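Local atomic coordinates of MOR (Lactococcus phage TP901-1, PDB entry 6TRI), a protein that probably acts as the phage antirepressor, a small all-helical protein of the helix-turn-helix clan that is bound here to a second protein. Residues I26-S31 against I50-H55; E16-G19 against N23-I26; Y5-L10 against V43-D48; L57-N60 against K66-F69. One frame throughout, in Å; residues are numbered along the deposited sequence.

Interaction 1. Residues I26-S31 against I50-H55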
loop_
_atom_site.group_PDB
_atom_site.type_symbol
_atom_site.label_atom_id
_atom_site.label_comp_id
_atom_site.label_asym_id
_atom_site.label_seq_id
_atom_site.Cartn_x
_atom_site.Cartn_y
_atom_site.Cartn_z
ATOM N N ILE B 26 11.526 9.965 13.724
ATOM C CA ILE B 26 11.941 9.263 14.934
ATOM C C ILE B 26 10.886 8.255 15.387
ATOM O O ILE B 26 11.214 7.137 15.785
ATOM C CB ILE B 26 12.224 10.251 16.085
ATOM C CG1 ILE B 26 13.248 11.302 15.647
ATOM C CG2 ILE B 26 12.702 9.511 17.326
ATOM C CD1 ILE B 26 14.568 10.721 15.196
ATOM N N ALA B 27 9.619 8.653 15.312
ATOM C CA ALA B 27 8.513 7.788 15.712
ATOM C C ALA B 27 8.371 6.589 14.774
ATOM O O ALA B 27 7.914 5.520 15.181
ATOM C CB ALA B 27 7.210 8.585 15.760
ATOM N N MET B 28 8.771 6.774 13.521
ATOM C CA MET B 28 8.693 5.717 12.519
ATOM C C MET B 28 9.927 4.821 12.538
ATOM O O MET B 28 9.924 3.735 11.958
ATOM C CB MET B 28 8.519 6.325 11.128
ATOM C CG MET B 28 7.181 6.999 10.915
ATOM S SD MET B 28 5.894 5.782 10.626
ATOM C CE MET B 28 6.541 4.994 9.156
ATOM N N GLY B 29 10.978 5.280 13.209
ATOM C CA GLY B 29 12.237 4.558 13.242
ATOM C C GLY B 29 13.025 4.730 11.956
ATOM O O GLY B 29 13.842 3.880 11.593
ATOM N N LEU B 30 12.773 5.841 11.267
ATOM C CA LEU B 30 13.412 6.140 9.987
ATOM C C LEU B 30 14.249 7.412 10.073
ATOM O O LEU B 30 14.082 8.211 10.994
ATOM C CB LEU B 30 12.359 6.289 8.881
ATOM C CG LEU B 30 11.831 5.057 8.136
ATOM C CD1 LEU B 30 11.321 3.976 9.073
ATOM C CD2 LEU B 30 10.734 5.471 7.164
ATOM N N SER B 31 15.152 7.596 9.115
ATOM C CA SER B 31 15.876 8.854 8.997
ATOM C C SER B 31 14.936 9.892 8.401
ATOM O O SER B 31 13.972 9.541 7.718
ATOM C CB SER B 31 17.131 8.699 8.135
ATOM O OG SER B 31 16.800 8.351 6.802
ATOM N N ILE B 50 3.851 1.880 6.043
ATOM C CA ILE B 50 2.466 2.335 6.050
ATOM C C ILE B 50 1.745 1.831 7.298
ATOM O O ILE B 50 1.026 2.582 7.954
ATOM C CB ILE B 50 1.712 1.874 4.786
ATOM C CG1 ILE B 50 2.337 2.505 3.538
ATOM C CG2 ILE B 50 0.236 2.233 4.883
ATOM C CD1 ILE B 50 1.608 2.179 2.253
ATOM N N LEU B 51 1.957 0.562 7.633
ATOM C CA LEU B 51 1.344 -0.021 8.819
ATOM C C LEU B 51 1.804 0.687 10.090
ATOM O O LEU B 51 1.019 0.881 11.016
ATOM C CB LEU B 51 1.655 -1.516 8.913
ATOM C CG LEU B 51 0.670 -2.478 8.244
ATOM C CD1 LEU B 51 0.612 -2.257 6.738
ATOM C CD2 LEU B 51 1.029 -3.920 8.565
ATOM N N LYS B 52 3.076 1.073 10.133
ATOM C CA LYS B 52 3.611 1.747 11.309
ATOM C C LYS B 52 3.070 3.169 11.396
ATOM O O LYS B 52 2.787 3.669 12.483
ATOM C CB LYS B 52 5.141 1.755 11.286
ATOM C CG LYS B 52 5.772 1.873 12.667
ATOM C CD LYS B 52 7.285 1.727 12.609
ATOM C CE LYS B 52 7.905 1.780 14.001
ATOM N NZ LYS B 52 7.184 2.712 14.917
ATOM N N ALA B 53 2.923 3.811 10.242
ATOM C CA ALA B 53 2.339 5.144 10.173
ATOM C C ALA B 53 0.912 5.143 10.719
ATOM O O ALA B 53 0.491 6.091 11.381
ATOM C CB ALA B 53 2.361 5.656 8.743
ATOM N N VAL B 54 0.178 4.069 10.442
ATOM C CA VAL B 54 -1.183 3.910 10.943
ATOM C C VAL B 54 -1.183 3.802 12.462
ATOM O O VAL B 54 -2.032 4.384 13.137
ATOM C CB VAL B 54 -1.865 2.665 10.336
ATOM C CG1 VAL B 54 -3.222 2.416 10.990
ATOM C CG2 VAL B 54 -2.016 2.830 8.838
ATOM N N HIS B 55 -0.217 3.059 12.992
ATOM C CA HIS B 55 -0.050 2.913 14.434
ATOM C C HIS B 55 0.358 4.229 15.090
ATOM O O HIS B 55 -0.211 4.632 16.107
ATOM C CB HIS B 55 0.992 1.836 14.737
ATOM C CG HIS B 55 1.333 1.714 16.190
ATOM N ND1 HIS B 55 0.400 1.385 17.148
ATOM C CD2 HIS B 55 2.508 1.872 16.846
ATOM C CE1 HIS B 55 0.985 1.346 18.334
ATOM N NE2 HIS B 55 2.263 1.638 18.176
#
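A Schellman motif ends helix 21-28, and it is at this helix end that Ala-27 and Met-28 meet Lys-52 and Ala-53 of helix 47-57. Gly-29, with positive phi, is the C-prime residue of the motif: Leu-30 N reaches back to Ala-25 O, while the bond from Gly-29 N to Ile-26 O is weak. Lys-52 and Met-28 run past each other in opposite directions. The lysine starts out with CG anti to its backbone N (chi1 -155°) and stays extended until a bend at chi4 turns Lys-52 NZ onto Ala-27 O in a 2.9 Å hydrogen bond. The ammonium arrives in the carbonyl plane, with a C=O...N angle of 154°. On the way, Lys-52 CD lies 3.4 Å from Met-28 O. Met-28 curls at chi2 and chi3 and sets SD against the backbone of helix 47-57, 3.6 Å from Ala-53 N and 4.0 Å from Ala-53 CB. Phe-68 covers Ala-53 as well. The contact thus has a buried thioether side and a polar side that is partly exposed, where the lysine charge sits on a last-turn carbonyl and would be expected to offset the partial negative charge of the helix end.

Interaction 2. Residues E16-G19 against N23-I26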
loop_
_atom_site.group_PDB
_atom_site.type_symbol
_atom_site.label_atom_id
_atom_site.label_comp_id
_atom_site.label_asym_id
_atom_site.label_seq_id
_atom_site.Cartn_x
_atom_site.Cartn_y
_atom_site.Cartn_z
ATOM N N GLU B 16 -0.340 17.494 13.288
ATOM C CA GLU B 16 -1.240 17.381 14.431
ATOM C C GLU B 16 -0.709 16.435 15.510
ATOM O O GLU B 16 -0.730 16.763 16.696
ATOM C CB GLU B 16 -2.618 16.912 13.956
ATOM C CG GLU B 16 -3.553 16.443 15.057
ATOM C CD GLU B 16 -4.811 15.792 14.504
ATOM O OE1 GLU B 16 -5.022 15.856 13.274
ATOM O OE2 GLU B 16 -5.586 15.212 15.298
ATOM N N LYS B 17 -0.228 15.266 15.093
ATOM C CA LYS B 17 0.195 14.226 16.028
ATOM C C LYS B 17 1.653 14.342 16.475
ATOM O O LYS B 17 1.957 14.194 17.660
ATOM C CB LYS B 17 -0.028 12.842 15.411
ATOM C CG LYS B 17 -1.467 12.347 15.459
ATOM C CD LYS B 17 -1.895 12.035 16.884
ATOM C CE LYS B 17 -3.218 11.285 16.915
ATOM N NZ LYS B 17 -4.324 12.058 16.286
ATOM N N CYS B 18 2.552 14.599 15.531
ATOM C CA CYS B 18 3.983 14.555 15.818
ATOM C C CYS B 18 4.632 15.932 15.883
ATOM O O CYS B 18 5.636 16.121 16.570
ATOM C CB CYS B 18 4.697 13.708 14.766
ATOM S SG CYS B 18 4.105 12.008 14.669
ATOM N N GLY B 19 4.061 16.893 15.168
ATOM C CA GLY B 19 4.647 18.218 15.094
ATOM C C GLY B 19 5.490 18.371 13.844
ATOM O O GLY B 19 4.984 18.751 12.789
ATOM N N ASN B 23 10.218 14.690 14.052
ATOM C CA ASN B 23 9.552 13.949 15.118
ATOM C C ASN B 23 8.867 12.704 14.580
ATOM O O ASN B 23 8.926 11.637 15.190
ATOM C CB ASN B 23 8.527 14.827 15.832
ATOM C CG ASN B 23 9.168 15.855 16.738
ATOM O OD1 ASN B 23 10.290 15.671 17.209
ATOM N ND2 ASN B 23 8.454 16.945 16.996
ATOM N N PHE B 24 8.217 12.851 13.431
ATOM C CA PHE B 24 7.548 11.735 12.784
ATOM C C PHE B 24 8.556 10.664 12.380
ATOM O O PHE B 24 8.309 9.472 12.559
ATOM C CB PHE B 24 6.764 12.219 11.565
ATOM C CG PHE B 24 6.051 11.122 10.831
ATOM C CD1 PHE B 24 5.128 10.323 11.483
ATOM C CD2 PHE B 24 6.298 10.893 9.488
ATOM C CE1 PHE B 24 4.468 9.311 10.812
ATOM C CE2 PHE B 24 5.638 9.885 8.809
ATOM C CZ PHE B 24 4.723 9.092 9.474
ATOM N N ALA B 25 9.692 11.103 11.846
ATOM C CA ALA B 25 10.763 10.197 11.438
ATOM C C ALA B 25 11.225 9.325 12.599
ATOM O O ALA B 25 11.306 8.102 12.474
ATOM C CB ALA B 25 11.933 10.984 10.878
ATOM N N ILE B 26 11.526 9.965 13.724
ATOM C CA ILE B 26 11.941 9.263 14.934
ATOM C C ILE B 26 10.886 8.255 15.387
ATOM O O ILE B 26 11.214 7.137 15.785
ATOM C CB ILE B 26 12.224 10.251 16.085
ATOM C CG1 ILE B 26 13.248 11.302 15.647
ATOM C CG2 ILE B 26 12.702 9.511 17.326
ATOM C CD1 ILE B 26 14.568 10.721 15.196
#
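Asn-23 ND2 donates to Cys-18 O over 3.0 Å, the one hydrogen bond that crosses between 16-19 and 23-26. It is bent, with an N-H...O angle of 140°, and the amide N stands 22° out of the carbonyl plane of Cys-18. A first torsion of -74°, with CG beside the backbone N, swings the amide of Asn-23 toward this oxygen, and Asn-23 CB lies only 3.3 Å from Cys-18 O. Next to this polar link, Cys-18 turns its thiol toward the following residue of helix 21-28. Its SG comes in near the plane of the Phe-24 ring, at the edge, 3.7 Å from Phe-24 CD1, a sulfur-aromatic contact. Cys-18 CB also rests 3.9 Å from Phe-24 N, which brings the two backbones close. These contacts straddle the short turn joining helix 8-17 to helix 21-28, the latter probably the first helix of the helix-turn-helix unit with 32-39. Gly-19 makes the bend, being the first residue past helix 8-17 to leave helical angles, with positive phi. Beyond it, Thr-20 OG1 is hydrogen-bonded to Asn-23 N and so steadies the first turn of helix 21-28, from which the amide of Asn-23 reaches back. Further out, Val-56 and Leu-57 of helix 47-57 pack on Cys-18, and Leu-57 also touches Phe-24. Val-35 of helix 32-39 meets the Phe-24 side chain too.

Interaction 3. Residues Y5-L10 against V43-D48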
loop_
_atom_site.group_PDB
_atom_site.type_symbol
_atom_site.label_atom_id
_atom_site.label_comp_id
_atom_site.label_asym_id
_atom_site.label_seq_id
_atom_site.Cartn_x
_atom_site.Cartn_y
_atom_site.Cartn_z
ATOM N N TYR B 5 1.223 10.531 -5.645
ATOM C CA TYR B 5 0.271 10.450 -4.544
ATOM C C TYR B 5 0.124 11.790 -3.830
ATOM O O TYR B 5 1.110 12.462 -3.529
ATOM C CB TYR B 5 0.689 9.370 -3.544
ATOM C CG TYR B 5 0.852 8.000 -4.159
ATOM C CD1 TYR B 5 -0.249 7.185 -4.392
ATOM C CD2 TYR B 5 2.109 7.518 -4.503
ATOM C CE1 TYR B 5 -0.102 5.929 -4.956
ATOM C CE2 TYR B 5 2.266 6.265 -5.065
ATOM C CZ TYR B 5 1.160 5.474 -5.288
ATOM O OH TYR B 5 1.318 4.227 -5.849
ATOM N N ASP B 6 -1.122 12.166 -3.568
ATOM C CA ASP B 6 -1.432 13.394 -2.849
ATOM C C ASP B 6 -1.422 13.129 -1.346
ATOM O O ASP B 6 -2.340 12.502 -0.816
ATOM C CB ASP B 6 -2.793 13.936 -3.298
ATOM C CG ASP B 6 -3.002 15.390 -2.922
ATOM O OD1 ASP B 6 -3.455 16.166 -3.790
ATOM O OD2 ASP B 6 -2.725 15.755 -1.760
ATOM N N TYR B 7 -0.383 13.601 -0.661
ATOM C CA TYR B 7 -0.243 13.345 0.770
ATOM C C TYR B 7 -0.722 14.502 1.642
ATOM O O TYR B 7 -0.276 14.635 2.779
ATOM C CB TYR B 7 1.214 13.037 1.124
ATOM C CG TYR B 7 1.790 11.824 0.433
ATOM C CD1 TYR B 7 1.315 10.550 0.709
ATOM C CD2 TYR B 7 2.829 11.952 -0.479
ATOM C CE1 TYR B 7 1.847 9.437 0.083
ATOM C CE2 TYR B 7 3.368 10.848 -1.108
ATOM C CZ TYR B 7 2.875 9.594 -0.824
ATOM O OH TYR B 7 3.410 8.496 -1.452
ATOM N N SER B 8 -1.622 15.328 1.116
ATOM C CA SER B 8 -2.130 16.475 1.867
ATOM C C SER B 8 -2.688 16.061 3.223
ATOM O O SER B 8 -2.234 16.546 4.257
ATOM C CB SER B 8 -3.208 17.212 1.072
ATOM O OG SER B 8 -2.651 17.885 -0.044
ATOM N N SER B 9 -3.663 15.155 3.208
ATOM C CA SER B 9 -4.293 14.676 4.436
ATOM C C SER B 9 -3.271 14.083 5.404
ATOM O O SER B 9 -3.336 14.322 6.611
ATOM C CB SER B 9 -5.368 13.636 4.116
ATOM O OG SER B 9 -6.412 14.200 3.344
ATOM N N LEU B 10 -2.329 13.311 4.866
ATOM C CA LEU B 10 -1.302 12.669 5.678
ATOM C C LEU B 10 -0.434 13.701 6.391
ATOM O O LEU B 10 -0.118 13.549 7.570
ATOM C CB LEU B 10 -0.433 11.751 4.816
ATOM C CG LEU B 10 0.721 11.036 5.526
ATOM C CD1 LEU B 10 0.215 10.209 6.694
ATOM C CD2 LEU B 10 1.497 10.163 4.551
ATOM N N VAL B 43 10.378 8.450 -3.343
ATOM C CA VAL B 43 10.548 7.045 -2.993
ATOM C C VAL B 43 9.231 6.468 -2.496
ATOM O O VAL B 43 8.575 7.049 -1.633
ATOM C CB VAL B 43 11.632 6.852 -1.915
ATOM C CG1 VAL B 43 11.753 5.386 -1.541
ATOM C CG2 VAL B 43 12.967 7.390 -2.402
ATOM N N THR B 44 8.849 5.323 -3.051
ATOM C CA THR B 44 7.599 4.671 -2.688
ATOM C C THR B 44 7.614 4.203 -1.234
ATOM O O THR B 44 8.673 3.936 -0.668
ATOM C CB THR B 44 7.312 3.475 -3.612
ATOM O OG1 THR B 44 6.063 2.875 -3.248
ATOM C CG2 THR B 44 8.420 2.437 -3.510
ATOM N N TRP B 45 6.431 4.121 -0.628
ATOM C CA TRP B 45 6.294 3.644 0.746
ATOM C C TRP B 45 6.382 2.122 0.825
ATOM O O TRP B 45 5.772 1.415 0.023
ATOM C CB TRP B 45 4.965 4.107 1.350
ATOM C CG TRP B 45 4.922 5.559 1.711
ATOM C CD1 TRP B 45 4.737 6.612 0.863
ATOM C CD2 TRP B 45 5.051 6.117 3.023
ATOM N NE1 TRP B 45 4.752 7.792 1.564
ATOM C CE2 TRP B 45 4.943 7.516 2.892
ATOM C CE3 TRP B 45 5.251 5.571 4.294
ATOM C CZ2 TRP B 45 5.028 8.376 3.985
ATOM C CZ3 TRP B 45 5.336 6.426 5.377
ATOM C CH2 TRP B 45 5.225 7.813 5.217
ATOM N N LYS B 46 7.137 1.621 1.796
ATOM C CA LYS B 46 7.207 0.187 2.033
ATOM C C LYS B 46 5.940 -0.286 2.734
ATOM O O LYS B 46 5.204 0.515 3.314
ATOM C CB LYS B 46 8.442 -0.174 2.862
ATOM C CG LYS B 46 9.762 0.159 2.190
ATOM C CD LYS B 46 10.944 -0.217 3.071
ATOM C CE LYS B 46 11.018 -1.715 3.300
ATOM N NZ LYS B 46 12.192 -2.077 4.139
ATOM N N ASP B 47 5.693 -1.590 2.668
ATOM C CA ASP B 47 4.531 -2.201 3.300
ATOM C C ASP B 47 4.504 -1.922 4.801
ATOM O O ASP B 47 3.500 -1.451 5.337
ATOM C CB ASP B 47 4.525 -3.710 3.034
ATOM C CG ASP B 47 3.327 -4.411 3.645
ATOM O OD1 ASP B 47 2.256 -4.428 3.005
ATOM O OD2 ASP B 47 3.461 -4.955 4.762
ATOM N N ASP B 48 5.620 -2.197 5.467
ATOM C CA ASP B 48 5.718 -2.049 6.915
ATOM C C ASP B 48 5.661 -0.593 7.375
ATOM O O ASP B 48 5.218 -0.305 8.487
ATOM C CB ASP B 48 7.009 -2.698 7.423
ATOM C CG ASP B 48 8.251 -2.102 6.785
ATOM O OD1 ASP B 48 8.744 -2.672 5.789
ATOM O OD2 ASP B 48 8.733 -1.060 7.282
HETATM O O HOH W 1 5.919 8.613 -1.757
#
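Tyr-7 and Trp-45 meet in the interior of the all-helical bundle, where two helices begin: Tyr-7 holds the N-cap position of helix 8-17, and Trp-45 lies just before Lys-46, the N-cap residue of helix 47-57. Their side chains slide past each other in opposite directions. The Tyr-7 ring and the five-membered ring of Trp-45 are inclined at 56°, with centroids 5.2 Å apart, an oblique pairing. Tyr-7 OH reaches the indole at its edge, near the ring plane, 3.3 Å from Trp-45 CD1. With CG beside the backbone N (chi1 -60°), Tyr-7 sends this hydroxyl across to the 43-48 side, where it is hydrogen-bonded to a polar side chain of the other protein chain. A water beside the hydroxyl lies 3.1 Å from Val-43 O and can donate to it. At the far end of the indole, Leu-10 comes from the opposite direction and sets its CD2 methyl 4.0 Å from Trp-45 CZ2. Phe-68 meets Trp-45 edge-to-face, and Leu-39 of helix 32-39 packs on it too, so the indole is buried in the centre of the bundle. Its backbone N, by contrast, is hydrogen-bonded to the other protein, so this buried contact also borders that chain. Just ahead of Tyr-7 an Asx turn starts helix 8-17. Asp-6 OD2 takes two donors there: Ser-8 N at 3.1 Å, met nearly along the C-O axis, and Ser-8 OG at 2.7 Å, on the syn lone pair.

Interaction 4. Residues L57-N60 against K66-F69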
loop_
_atom_site.group_PDB
_atom_site.type_symbol
_atom_site.label_atom_id
_atom_site.label_comp_id
_atom_site.label_asym_id
_atom_site.label_seq_id
_atom_site.Cartn_x
_atom_site.Cartn_y
_atom_site.Cartn_z
ATOM N N LEU B 57 0.256 7.457 13.869
ATOM C CA LEU B 57 -0.668 8.574 13.687
ATOM C C LEU B 57 -2.086 8.235 14.141
ATOM O O LEU B 57 -2.971 9.095 14.128
ATOM C CB LEU B 57 -0.672 9.010 12.224
ATOM C CG LEU B 57 0.686 9.507 11.726
ATOM C CD1 LEU B 57 0.668 9.699 10.222
ATOM C CD2 LEU B 57 1.066 10.801 12.433
ATOM N N GLU B 58 -2.283 6.985 14.551
ATOM C CA GLU B 58 -3.578 6.494 15.017
ATOM C C GLU B 58 -4.658 6.738 13.974
ATOM O O GLU B 58 -5.751 7.205 14.288
ATOM C CB GLU B 58 -3.960 7.147 16.348
ATOM C CG GLU B 58 -3.092 6.705 17.517
ATOM C CD GLU B 58 -3.448 7.405 18.816
ATOM O OE1 GLU B 58 -3.452 8.655 18.838
ATOM O OE2 GLU B 58 -3.725 6.706 19.814
ATOM N N LEU B 59 -4.336 6.420 12.725
ATOM C CA LEU B 59 -5.272 6.583 11.625
ATOM C C LEU B 59 -6.317 5.474 11.622
ATOM O O LEU B 59 -6.045 4.348 12.045
ATOM C CB LEU B 59 -4.529 6.594 10.286
ATOM C CG LEU B 59 -3.355 7.565 10.152
ATOM C CD1 LEU B 59 -2.733 7.482 8.762
ATOM C CD2 LEU B 59 -3.807 8.976 10.448
ATOM N N ASN B 60 -7.517 5.801 11.153
ATOM C CA ASN B 60 -8.534 4.794 10.891
ATOM C C ASN B 60 -8.131 4.023 9.644
ATOM O O ASN B 60 -7.913 4.622 8.590
ATOM C CB ASN B 60 -9.912 5.439 10.713
ATOM C CG ASN B 60 -10.989 4.438 10.313
ATOM O OD1 ASN B 60 -10.922 3.259 10.658
ATOM N ND2 ASN B 60 -11.990 4.911 9.576
ATOM N N LYS B 66 -7.196 7.103 1.374
ATOM C CA LYS B 66 -7.215 8.551 1.222
ATOM C C LYS B 66 -5.912 9.185 1.699
ATOM O O LYS B 66 -5.605 10.328 1.356
ATOM C CB LYS B 66 -8.398 9.151 1.981
ATOM C CG LYS B 66 -9.147 10.213 1.195
ATOM C CD LYS B 66 -9.652 9.653 -0.129
ATOM C CE LYS B 66 -9.891 10.756 -1.148
ATOM N NZ LYS B 66 -9.728 10.272 -2.548
ATOM N N TYR B 67 -5.145 8.439 2.484
ATOM C CA TYR B 67 -3.904 8.963 3.044
ATOM C C TYR B 67 -2.675 8.606 2.210
ATOM O O TYR B 67 -1.760 9.417 2.072
ATOM C CB TYR B 67 -3.715 8.460 4.477
ATOM C CG TYR B 67 -4.485 9.247 5.510
ATOM C CD1 TYR B 67 -4.119 10.545 5.833
ATOM C CD2 TYR B 67 -5.570 8.690 6.174
ATOM C CE1 TYR B 67 -4.817 11.274 6.777
ATOM C CE2 TYR B 67 -6.275 9.411 7.125
ATOM C CZ TYR B 67 -5.892 10.703 7.421
ATOM O OH TYR B 67 -6.583 11.430 8.363
ATOM N N PHE B 68 -2.653 7.399 1.652
ATOM C CA PHE B 68 -1.459 6.903 0.975
ATOM C C PHE B 68 -1.688 6.558 -0.495
ATOM O O PHE B 68 -0.733 6.356 -1.241
ATOM C CB PHE B 68 -0.917 5.669 1.702
ATOM C CG PHE B 68 -0.559 5.918 3.139
ATOM C CD1 PHE B 68 0.715 6.332 3.487
ATOM C CD2 PHE B 68 -1.494 5.730 4.143
ATOM C CE1 PHE B 68 1.048 6.563 4.811
ATOM C CE2 PHE B 68 -1.168 5.959 5.466
ATOM C CZ PHE B 68 0.104 6.376 5.801
ATOM N N PHE B 69 -2.947 6.492 -0.914
ATOM C CA PHE B 69 -3.246 6.037 -2.269
ATOM C C PHE B 69 -4.143 7.003 -3.035
ATOM O O PHE B 69 -4.956 6.588 -3.858
ATOM C CB PHE B 69 -3.881 4.647 -2.216
ATOM C CG PHE B 69 -3.036 3.632 -1.501
ATOM C CD1 PHE B 69 -2.063 2.920 -2.181
ATOM C CD2 PHE B 69 -3.203 3.404 -0.145
ATOM C CE1 PHE B 69 -1.277 1.990 -1.525
ATOM C CE2 PHE B 69 -2.421 2.478 0.517
ATOM C CZ PHE B 69 -1.456 1.770 -0.173
#
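Leu-59 lies with its methyls against two neighbouring aromatic rings of helix 64-68, those of Tyr-67 and Phe-68. The dense part of the contact is built round CD1. This methyl sits over one face of the Tyr-67 ring in a CH-pi contact, 4.2 Å from the centroid and 17° off the ring normal, displaced toward the rim on the CD2 side of the tyrosine. The same Leu-59 CD1 lies 4.0 Å from Phe-68 CE2, approaching that ring obliquely. The second methyl, Leu-59 CD2, spreads toward the phenol end of the first ring, 4.1 Å from Tyr-67 CZ. Between them the two branches span much of the tyrosine ring. Leu-59 takes this place with CG beside its backbone N (chi1 -52°).

Away from the methyls the contact thins out. No hydrogen bond joins the two segments, and their nearest CA atoms, those of Leu-59 and Tyr-67, stay 9.0 Å apart, so side chains alone bridge the gap. Asn-60 and Lys-66 are exposed and mark the solvent side. Lys-13 of helix 8-17 also packs on Leu-59 and Tyr-67. The arrangement is that of a short, weakly bonded last helix, 64-68, whose Phe-68 packs against Ile-50 and Ala-53 of helix 47-57, completing the five-helix bundle.

Overall arrangement
From the N terminus, interaction 3 opens first, and its long loop, 5-10 to 43-48, brings together the starts of helices 8-17 and 47-57. Interaction 2 is nested inside that loop and closes the short turn between helices 8-17 and 21-28. Interaction 1 begins at Ile-26, where interaction 2 ends, and crosses interaction 3 to fasten helix 21-28 to helix 47-57. Interaction 4 follows in series, folding helix 64-68 back on the chain. All four meet in one hydrophobic interior: Phe-24 of interaction 2 touches Ala-53, Trp-45 and Leu-57, Met-28 of interaction 1 reaches Trp-45 of interaction 3, and Ile-50 of interaction 1 packs on Phe-69 of interaction 4.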